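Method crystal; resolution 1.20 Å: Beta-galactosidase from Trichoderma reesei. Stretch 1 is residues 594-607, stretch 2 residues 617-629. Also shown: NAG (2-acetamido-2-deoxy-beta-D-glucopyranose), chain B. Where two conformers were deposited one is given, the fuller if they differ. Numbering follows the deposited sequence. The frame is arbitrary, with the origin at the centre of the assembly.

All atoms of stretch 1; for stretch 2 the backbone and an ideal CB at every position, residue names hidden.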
ATOM      1  N   ALA A 594     -28.329  -2.805  -0.857  1.00 11.10           N
ATOM      2  CA  ALA A 594     -29.032  -3.912  -0.202  1.00 12.07           C
ATOM      3  C   ALA A 594     -30.515  -3.723  -0.504  1.00 12.22           C
ATOM      4  O   ALA A 594     -31.003  -2.594  -0.712  1.00 14.91           O
ATOM      5  CB  ALA A 594     -28.767  -3.951   1.293  1.00 17.24           C
ATOM      6  N   ILE A 595     -31.213  -4.865  -0.521  1.00 13.40           N
ATOM      7  CA  ILE A 595     -32.649  -4.836  -0.704  0.50 14.51           C
ATOM      8  C   ILE A 595     -33.309  -5.204   0.618  1.00 18.03           C
ATOM      9  O   ILE A 595     -32.922  -6.189   1.241  1.00 24.40           O
ATOM     10  CB  ILE A 595     -33.175  -5.829  -1.757  0.50 20.93           C
ATOM     11  CG1 ILE A 595     -32.798  -5.496  -3.201  0.50 22.13           C
ATOM     12  CG2 ILE A 595     -34.684  -5.970  -1.596  0.50 21.53           C
ATOM     13  CD1 ILE A 595     -32.810  -4.004  -3.485  0.50 26.43           C
ATOM     14  N   LYS A 596     -34.304  -4.440   1.020  1.00 19.57           N
ATOM     15  CA  LYS A 596     -35.062  -4.857   2.207  1.00 28.83           C
ATOM     16  C   LYS A 596     -36.520  -4.541   1.884  1.00 29.77           C
ATOM     17  O   LYS A 596     -36.903  -3.373   1.717  1.00 29.43           O
ATOM     18  CB  LYS A 596     -34.627  -4.177   3.492  1.00 43.75           C
ATOM     19  CG  LYS A 596     -35.687  -4.403   4.572  1.00 53.71           C
ATOM     20  CD  LYS A 596     -35.185  -5.258   5.715  1.00 54.06           C
ATOM     21  CE  LYS A 596     -36.342  -5.656   6.632  1.00 57.65           C
ATOM     22  NZ  LYS A 596     -36.865  -4.547   7.469  1.00 70.00           N
ATOM     23  N   GLY A 597     -37.313  -5.589   1.742  1.00 32.97           N
ATOM     24  CA  GLY A 597     -38.688  -5.398   1.306  1.00 29.88           C
ATOM     25  C   GLY A 597     -38.717  -4.814  -0.103  1.00 25.25           C
ATOM     26  O   GLY A 597     -38.086  -5.234  -1.067  1.00 26.79           O
ATOM     27  N   ASN A 598     -39.513  -3.752  -0.233  1.00 23.85           N
ATOM     28  CA  ASN A 598     -39.609  -3.036  -1.497  1.00 20.74           C
ATOM     29  C   ASN A 598     -38.579  -1.915  -1.613  1.00 16.86           C
ATOM     30  O   ASN A 598     -38.787  -1.057  -2.477  1.00 16.40           O
ATOM     31  CB  ASN A 598     -41.023  -2.463  -1.619  1.00 22.36           C
ATOM     32  CG  ASN A 598     -41.433  -1.458  -0.569  1.00 27.65           C
ATOM     33  OD1 ASN A 598     -42.630  -1.052  -0.541  1.00 36.04           O
ATOM     34  ND2 ASN A 598     -40.607  -0.972   0.340  1.00 25.70           N
ATOM     35  N   ALA A 599     -37.550  -1.884  -0.763  1.00 17.71           N
ATOM     36  CA  ALA A 599     -36.610  -0.740  -0.772  1.00 15.54           C
ATOM     37  C   ALA A 599     -35.208  -1.143  -1.191  1.00 12.71           C
ATOM     38  O   ALA A 599     -34.660  -2.144  -0.769  1.00 15.88           O
ATOM     39  CB  ALA A 599     -36.607  -0.119   0.609  1.00 26.19           C
ATOM     40  N   LEU A 600     -34.637  -0.319  -2.057  1.00 12.14           N
ATOM     41  CA  LEU A 600     -33.217  -0.413  -2.382  1.00 11.60           C
ATOM     42  C   LEU A 600     -32.463   0.602  -1.537  1.00 11.49           C
ATOM     43  O   LEU A 600     -32.772   1.805  -1.599  1.00 14.52           O
ATOM     44  CB  LEU A 600     -33.011  -0.086  -3.853  1.00 12.67           C
ATOM     45  CG  LEU A 600     -31.542  -0.005  -4.319  1.00 15.12           C
ATOM     46  CD1 LEU A 600     -30.901  -1.381  -4.298  1.00 18.95           C
ATOM     47  CD2 LEU A 600     -31.413   0.603  -5.710  1.00 19.70           C
ATOM     48  N   SER A 601     -31.500   0.137  -0.754  1.00 10.70           N
ATOM     49  CA  SER A 601     -30.727   0.980   0.152  0.50 10.23           C
ATOM     50  C   SER A 601     -29.318   1.091  -0.389  1.00 10.06           C
ATOM     51  O   SER A 601     -28.695   0.046  -0.618  1.00 15.42           O
ATOM     52  CB  SER A 601     -30.743   0.301   1.526  0.50 13.71           C
ATOM     53  OG  SER A 601     -30.037   1.031   2.507  0.50 16.52           O
ATOM     54  N   VAL A 602     -28.802   2.271  -0.584  1.00 10.14           N
ATOM     55  CA  VAL A 602     -27.477   2.491  -1.128  1.00  9.11           C
ATOM     56  C   VAL A 602     -26.610   3.147  -0.038  1.00  9.07           C
ATOM     57  O   VAL A 602     -27.070   4.118   0.574  1.00 11.79           O
ATOM     58  CB  VAL A 602     -27.585   3.422  -2.342  1.00  9.91           C
ATOM     59  CG1 VAL A 602     -26.200   3.621  -2.967  1.00 13.49           C
ATOM     60  CG2 VAL A 602     -28.589   2.889  -3.370  1.00 11.71           C
ATOM     61  N   GLN A 603     -25.399   2.663   0.118  1.00  9.27           N
ATOM     62  CA  GLN A 603     -24.427   3.375   0.923  1.00  9.54           C
ATOM     63  C   GLN A 603     -23.424   4.058  -0.002  1.00  8.73           C
ATOM     64  O   GLN A 603     -22.868   3.356  -0.859  1.00  9.65           O
ATOM     65  CB  GLN A 603     -23.711   2.385   1.871  1.00  9.69           C
ATOM     66  CG  GLN A 603     -24.661   1.765   2.897  1.00 12.49           C
ATOM     67  CD  GLN A 603     -25.304   2.765   3.843  1.00 13.01           C
ATOM     68  OE1 GLN A 603     -26.557   2.776   3.966  1.00 18.16           O
ATOM     69  NE2 GLN A 603     -24.504   3.581   4.539  1.00 13.06           N
ATOM     70  N   ALA A 604     -23.223   5.340   0.170  1.00  8.65           N
ATOM     71  CA  ALA A 604     -22.465   6.127  -0.795  1.00  8.63           C
ATOM     72  C   ALA A 604     -21.686   7.252  -0.097  1.00  9.02           C
ATOM     73  O   ALA A 604     -22.116   7.664   0.984  1.00  9.95           O
ATOM     74  CB  ALA A 604     -23.419   6.750  -1.787  1.00 10.51           C
ATOM     75  N   ASP A 605     -20.626   7.694  -0.740  1.00  8.98           N
ATOM     76  CA  ASP A 605     -19.927   8.890  -0.284  1.00  8.55           C
ATOM     77  C   ASP A 605     -19.990   9.952  -1.384  1.00  7.74           C
ATOM     78  O   ASP A 605     -19.964   9.628  -2.567  1.00  8.97           O
ATOM     79  CB  ASP A 605     -18.454   8.649   0.048  1.00  9.67           C
ATOM     80  CG  ASP A 605     -18.269   7.805   1.295  1.00 10.84           C
ATOM     81  OD1 ASP A 605     -19.133   6.988   1.660  1.00 10.83           O
ATOM     82  OD2 ASP A 605     -17.176   7.964   1.966  1.00 14.15           O
ATOM     83  N   PHE A 606     -20.080  11.201  -0.947  1.00  8.02           N
ATOM     84  CA  PHE A 606     -20.153  12.321  -1.847  1.00  8.75           C
ATOM     85  C   PHE A 606     -19.125  13.394  -1.473  1.00  8.40           C
ATOM     86  O   PHE A 606     -19.086  13.881  -0.341  1.00 10.26           O
ATOM     87  CB  PHE A 606     -21.544  12.974  -1.758  1.00  9.71           C
ATOM     88  CG  PHE A 606     -22.637  11.979  -2.071  1.00  9.59           C
ATOM     89  CD1 PHE A 606     -22.927  11.653  -3.398  1.00 12.08           C
ATOM     90  CD2 PHE A 606     -23.370  11.397  -1.036  1.00 11.31           C
ATOM     91  CE1 PHE A 606     -23.933  10.754  -3.718  1.00 14.43           C
ATOM     92  CE2 PHE A 606     -24.383  10.491  -1.367  1.00 15.67           C
ATOM     93  CZ  PHE A 606     -24.664  10.164  -2.684  1.00 13.93           C
ATOM     94  N   ASN A 607     -18.249  13.756  -2.411  1.00 10.79           N
ATOM     95  CA  ASN A 607     -17.287  14.825  -2.106  1.00  9.88           C
ATOM     96  C   ASN A 607     -17.686  16.118  -2.834  1.00 10.49           C
ATOM     97  O   ASN A 607     -17.121  17.182  -2.500  1.00 12.95           O
ATOM     98  CB  ASN A 607     -15.847  14.466  -2.441  1.00 10.81           C
ATOM     99  CG  ASN A 607     -15.592  14.351  -3.944  1.00  9.47           C
ATOM    100  OD1 ASN A 607     -16.499  14.046  -4.722  1.00 10.32           O
ATOM    101  ND2 ASN A 607     -14.344  14.619  -4.324  1.00 10.44           N
ATOM    102  N   UNK A 617     -33.348  -1.508 -11.781  1.00 13.99           N
ATOM    103  CA  UNK A 617     -34.070  -1.657 -10.524  1.00 15.63           C
ATOM    104  C   UNK A 617     -34.573  -3.083 -10.319  1.00 17.90           C
ATOM    105  O   UNK A 617     -35.269  -3.531 -11.211  1.00 24.14           O
ATOM    106  CB  UNK A 617     -35.246  -0.679 -10.477  1.00 15.63           C
ATOM    107  N   UNK A 618     -34.250  -3.766  -9.209  1.00 22.80           N
ATOM    108  CA  UNK A 618     -34.713  -5.146  -9.062  1.00 25.61           C
ATOM    109  C   UNK A 618     -36.245  -5.156  -9.044  1.00 26.95           C
ATOM    110  O   UNK A 618     -36.987  -4.201  -8.680  1.00 23.84           O
ATOM    111  CB  UNK A 618     -34.148  -5.782  -7.790  1.00 25.61           C
ATOM    112  N   UNK A 619     -36.763  -6.316  -9.466  1.00 28.93           N
ATOM    113  CA  UNK A 619     -38.205  -6.492  -9.559  1.00 33.14           C
ATOM    114  C   UNK A 619     -38.901  -6.258  -8.238  1.00 31.21           C
ATOM    115  O   UNK A 619     -38.426  -6.741  -7.210  1.00 30.99           O
ATOM    116  CB  UNK A 619     -38.532  -7.897 -10.069  1.00 33.14           C
ATOM    117  N   UNK A 620     -40.030  -5.557  -8.216  1.00 28.12           N
ATOM    118  CA  UNK A 620     -40.700  -5.435  -6.923  1.00 27.26           C
ATOM    119  C   UNK A 620     -40.179  -4.305  -6.060  1.00 24.45           C
ATOM    120  O   UNK A 620     -40.708  -4.002  -4.969  1.00 31.29           O
ATOM    121  CB  UNK A 620     -40.568  -6.750  -6.151  1.00 27.26           C
ATOM    122  N   UNK A 621     -39.110  -3.617  -6.467  1.00 19.38           N
ATOM    123  CA  UNK A 621     -38.610  -2.530  -5.593  1.00 16.80           C
ATOM    124  C   UNK A 621     -39.155  -1.183  -6.028  1.00 15.01           C
ATOM    125  O   UNK A 621     -39.145  -0.822  -7.210  1.00 19.09           O
ATOM    126  CB  UNK A 621     -37.081  -2.490  -5.599  1.00 16.80           C
ATOM    127  N   UNK A 622     -39.632  -0.394  -5.082  1.00 15.76           N
ATOM    128  CA  UNK A 622     -40.275   0.869  -5.427  1.00 15.66           C
ATOM    129  C   UNK A 622     -39.807   1.986  -4.503  1.00 14.42           C
ATOM    130  O   UNK A 622     -40.243   3.114  -4.715  1.00 15.90           O
ATOM    131  CB  UNK A 622     -41.797   0.730  -5.360  1.00 15.66           C
ATOM    132  N   UNK A 623     -38.981   1.745  -3.529  1.00 14.26           N
ATOM    133  CA  UNK A 623     -38.484   2.773  -2.601  1.00 15.13           C
ATOM    134  C   UNK A 623     -36.958   2.828  -2.684  1.00 12.27           C
ATOM    135  O   UNK A 623     -36.304   1.804  -2.952  1.00 13.11           O
ATOM    136  CB  UNK A 623     -38.936   2.485  -1.168  1.00 15.13           C
ATOM    137  N   UNK A 624     -36.454   4.016  -2.441  1.00 12.88           N
ATOM    138  CA  UNK A 624     -35.013   4.285  -2.453  1.00 10.85           C
ATOM    139  C   UNK A 624     -34.563   4.893  -1.127  1.00 11.35           C
ATOM    140  O   UNK A 624     -35.246   5.753  -0.575  1.00 13.24           O
ATOM    141  CB  UNK A 624     -34.652   5.220  -3.609  1.00 10.85           C
ATOM    142  N   UNK A 625     -33.414   4.453  -0.646  1.00 11.40           N
ATOM    143  CA  UNK A 625     -32.791   5.155   0.465  1.00 11.51           C
ATOM    144  C   UNK A 625     -31.302   5.332   0.141  1.00 10.39           C
ATOM    145  O   UNK A 625     -30.709   4.426  -0.478  1.00 11.53           O
ATOM    146  CB  UNK A 625     -32.990   4.398   1.779  1.00 11.51           C
ATOM    147  N   UNK A 626     -30.728   6.437   0.591  1.00 10.30           N
ATOM    148  CA  UNK A 626     -29.279   6.701   0.449  1.00 10.40           C
ATOM    149  C   UNK A 626     -28.740   6.988   1.858  1.00 10.44           C
ATOM    150  O   UNK A 626     -29.269   7.882   2.507  1.00 11.71           O
ATOM    151  CB  UNK A 626     -29.003   7.867  -0.502  1.00 10.40           C
ATOM    152  N   UNK A 627     -27.799   6.232   2.322  1.00 10.96           N
ATOM    153  CA  UNK A 627     -27.185   6.438   3.659  1.00 10.86           C
ATOM    154  C   UNK A 627     -28.256   6.541   4.725  1.00 10.76           C
ATOM    155  O   UNK A 627     -28.225   7.384   5.606  1.00 13.57           O
ATOM    156  CB  UNK A 627     -26.317   7.698   3.676  1.00 10.86           C
ATOM    157  N   UNK A 628     -29.225   5.635   4.594  1.00 11.94           N
ATOM    158  CA  UNK A 628     -30.238   5.503   5.637  1.00 14.23           C
ATOM    159  C   UNK A 628     -31.372   6.504   5.506  1.00 13.58           C
ATOM    160  O   UNK A 628     -32.240   6.486   6.387  1.00 20.83           O
ATOM    161  CB  UNK A 628     -29.586   5.657   7.012  1.00 14.23           C
ATOM    162  N   UNK A 629     -31.414   7.357   4.504  1.00 13.92           N
ATOM    163  CA  UNK A 629     -32.458   8.361   4.421  1.00 16.39           C
ATOM    164  C   UNK A 629     -33.292   8.081   3.174  1.00 16.09           C
ATOM    165  O   UNK A 629     -32.774   8.047   2.047  1.00 16.10           O
ATOM    166  CB  UNK A 629     -31.869   9.773   4.390  1.00 16.39           C
TER
HETATM  167  C1  NAG B   1     -14.056  14.711  -5.713  1.00 11.13           C
HETATM  168  C2  NAG B   1     -12.769  15.575  -5.864  1.00 11.55           C
HETATM  169  C3  NAG B   1     -12.358  15.648  -7.330  1.00 11.48           C
HETATM  170  C4  NAG B   1     -12.150  14.182  -7.850  1.00  9.53           C
HETATM  171  C5  NAG B   1     -13.434  13.364  -7.562  1.00  9.64           C
HETATM  172  C6  NAG B   1     -13.197  11.887  -7.875  1.00  9.77           C
HETATM  173  C7  NAG B   1     -12.839  17.367  -4.200  1.00 19.65           C
HETATM  174  C8  NAG B   1     -13.219  18.790  -3.937  1.00 24.89           C
HETATM  175  N2  NAG B   1     -13.082  16.921  -5.437  1.00 14.79           N
HETATM  176  O3  NAG B   1     -11.082  16.308  -7.374  1.00 14.95           O
HETATM  177  O4  NAG B   1     -12.038  14.258  -9.268  1.00  9.37           O
HETATM  178  O5  NAG B   1     -13.665  13.405  -6.154  1.00 10.82           O
HETATM  179  O6  NAG B   1     -14.464  11.238  -7.834  1.00 10.10           O
HETATM  180  O7  NAG B   1     -12.437  16.591  -3.313  1.00 22.16           O

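Position 617 has an ideal CB with nothing of stretch 1 within 5.5 Å, so the visible atoms select nothing; it is Ile-617. At 618 the CB points toward stretch 1 and lies 4.8 Å from Ile-595 CG1, while phi of -62° is compatible with a closed ring. A compact apolar residue or proline would suit. It is Pro-618, whose CG lies 3.9 Å from Ile-595 CD1. Position 619 is out of reach and unconstrained; it is Lys-619.

At 620, phi/psi of 85/-6 would jam a CB against the preceding carbonyl O, which calls for glycine irrespective of stretch 1. Gly-620 follows, within the type II turn that runs from Pro-618 to position 621.

Position 621 directs its CB sideways, 3.8 Å from Asn-598 O and 4.8 Å from Leu-600 N. Carbon atoms of Ile-595 and Leu-600 are available nearby, favouring a branched or long aliphatic chain. Ile-621 uses both: CD1 lies 3.7 Å from Ile-595 CG2, and CG2 lies 3.9 Å from Leu-600 CB.

The CB of 622 points sideways, 4.5 Å from Asn-598 O, and many small or polar residues would fit. The backbone matters more: the N of Ser-622 donates to Asn-598 O at 2.8 Å.

From 623 to 626 the backbone pairs in parallel with 599 to 602, so side chains alternate between the faces of the sheet. Position 623 shares a face with Ala-599, its ideal CB 3.9 Å from Ala-599 CB. The small neighbour and the nearby Asn-598 amide would accept a long, flexible or polar chain. Lys-623 lays its CD 3.2 Å from Asn-598 ND2, and its end leads away. Its N shares Asn-598 O as acceptor at 3.0 Å, and its O receives Leu-600 N at 2.8 Å.

Position 624 joins the face of Leu-600 and Val-602, where an aliphatic residue is expected; leucine, isoleucine or valine would be plausible. Leu-624 brings CD1 to 4.1 Å from both Leu-600 CD2 and Val-602 CG2.

At 625 the CB is 4.4 Å from Ser-601 CA, on the face of Ser-601; small or polar residues would suit. It is Ala-625, whose N and O bond to Leu-600 O and Val-602 N, each at 2.9 Å.

Position 626 returns to the face of Val-602, its ideal CB 5.4 Å from Phe-606 CZ, inviting a beta-branched aliphatic. Val-626 puts CG1 at the edge of the Phe-606 ring, 4.0 Å from CE2.

Position 627 has positive phi (51/44), which asparagine and glycine tolerate well. Ala-604 offers a free N and O, so a side chain carrying both acceptor and donor is favoured. Asn-627 supplies them: OD1 accepts from Ala-604 N and ND2 donates to Ala-604 O, both at 2.8 Å, as an amide extending the ladder.

At 628, positive phi favours glycine; Gly-628 N donates to a water 2.8 Å away, which also lies 2.7 Å from Ser-601 OG. Position 629 is out of reach and undetermined: Lys-629.

Stretch 2 (617-629) IPKGISKLAVNGK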
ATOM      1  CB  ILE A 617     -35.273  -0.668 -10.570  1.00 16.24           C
ATOM      2  CG1 ILE A 617     -34.860   0.761 -10.963  1.00 16.76           C
ATOM      3  CG2 ILE A 617     -35.995  -0.767  -9.239  1.00 22.19           C
ATOM      4  CD1 ILE A 617     -33.749   1.301 -10.143  1.00 23.13           C
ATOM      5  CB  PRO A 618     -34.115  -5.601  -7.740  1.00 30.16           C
ATOM      6  CG  PRO A 618     -33.111  -4.579  -7.362  1.00 27.45           C
ATOM      7  CD  PRO A 618     -33.468  -3.289  -8.073  1.00 22.18           C
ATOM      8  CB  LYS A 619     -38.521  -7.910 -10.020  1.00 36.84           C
ATOM      9  CG  LYS A 619     -39.933  -8.047 -10.570  1.00 41.30           C
ATOM     10  CD  LYS A 619     -39.871  -8.635 -11.988  1.00 64.08           C
ATOM     11  CE  LYS A 619     -40.917  -7.986 -12.883  1.00 63.57           C
ATOM     12  NZ  LYS A 619     -40.312  -7.396 -14.111  1.00 52.41           N
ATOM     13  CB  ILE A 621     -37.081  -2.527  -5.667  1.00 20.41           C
ATOM     14  CG1 ILE A 621     -36.423  -3.648  -4.873  1.00 25.45           C
ATOM     15  CG2 ILE A 621     -36.505  -1.175  -5.259  1.00 20.36           C
ATOM     16  CD1 ILE A 621     -37.201  -4.564  -3.980  1.00 28.92           C
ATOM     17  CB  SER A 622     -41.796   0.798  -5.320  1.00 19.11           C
ATOM     18  OG  SER A 622     -42.182   0.339  -4.017  1.00 23.44           O
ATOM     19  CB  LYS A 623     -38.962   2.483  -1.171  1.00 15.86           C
ATOM     20  CG  LYS A 623     -40.501   2.681  -1.039  1.00 26.18           C
ATOM     21  CD  LYS A 623     -40.859   2.261   0.381  1.00 46.50           C
ATOM     22  CE  LYS A 623     -42.378   2.282   0.587  1.00 74.28           C
ATOM     23  NZ  LYS A 623     -42.786   3.186   1.698  1.00 96.25           N
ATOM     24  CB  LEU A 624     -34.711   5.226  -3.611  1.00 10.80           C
ATOM     25  CG  LEU A 624     -33.220   5.550  -3.746  1.00 12.15           C
ATOM     26  CD1 LEU A 624     -32.396   4.308  -4.149  1.00 13.46           C
ATOM     27  CD2 LEU A 624     -33.063   6.669  -4.757  1.00 14.93           C
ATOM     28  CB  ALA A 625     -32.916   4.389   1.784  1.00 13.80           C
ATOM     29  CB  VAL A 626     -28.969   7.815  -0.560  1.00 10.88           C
ATOM     30  CG1 VAL A 626     -27.490   8.159  -0.590  1.00 14.32           C
ATOM     31  CG2 VAL A 626     -29.456   7.421  -1.972  1.00 12.75           C
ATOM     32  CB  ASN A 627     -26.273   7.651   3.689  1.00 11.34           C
ATOM     33  CG  ASN A 627     -25.111   7.442   2.724  1.00 10.28           C
ATOM     34  OD1 ASN A 627     -24.824   6.351   2.295  1.00 10.33           O
ATOM     35  ND2 ASN A 627     -24.422   8.547   2.397  1.00 11.04           N
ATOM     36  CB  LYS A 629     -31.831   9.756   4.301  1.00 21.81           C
ATOM     37  CG  LYS A 629     -31.048  10.372   5.445  1.00 31.48           C
ATOM     38  CD  LYS A 629     -30.476  11.734   5.075  1.00 46.40           C
ATOM     39  CE  LYS A 629     -31.465  12.870   4.890  1.00 51.05           C
ATOM     40  NZ  LYS A 629     -30.924  14.068   4.158  1.00 69.87           N
TER
HETATM   41  O   HOH W   1     -29.359   3.607   2.612  1.00 17.30           O
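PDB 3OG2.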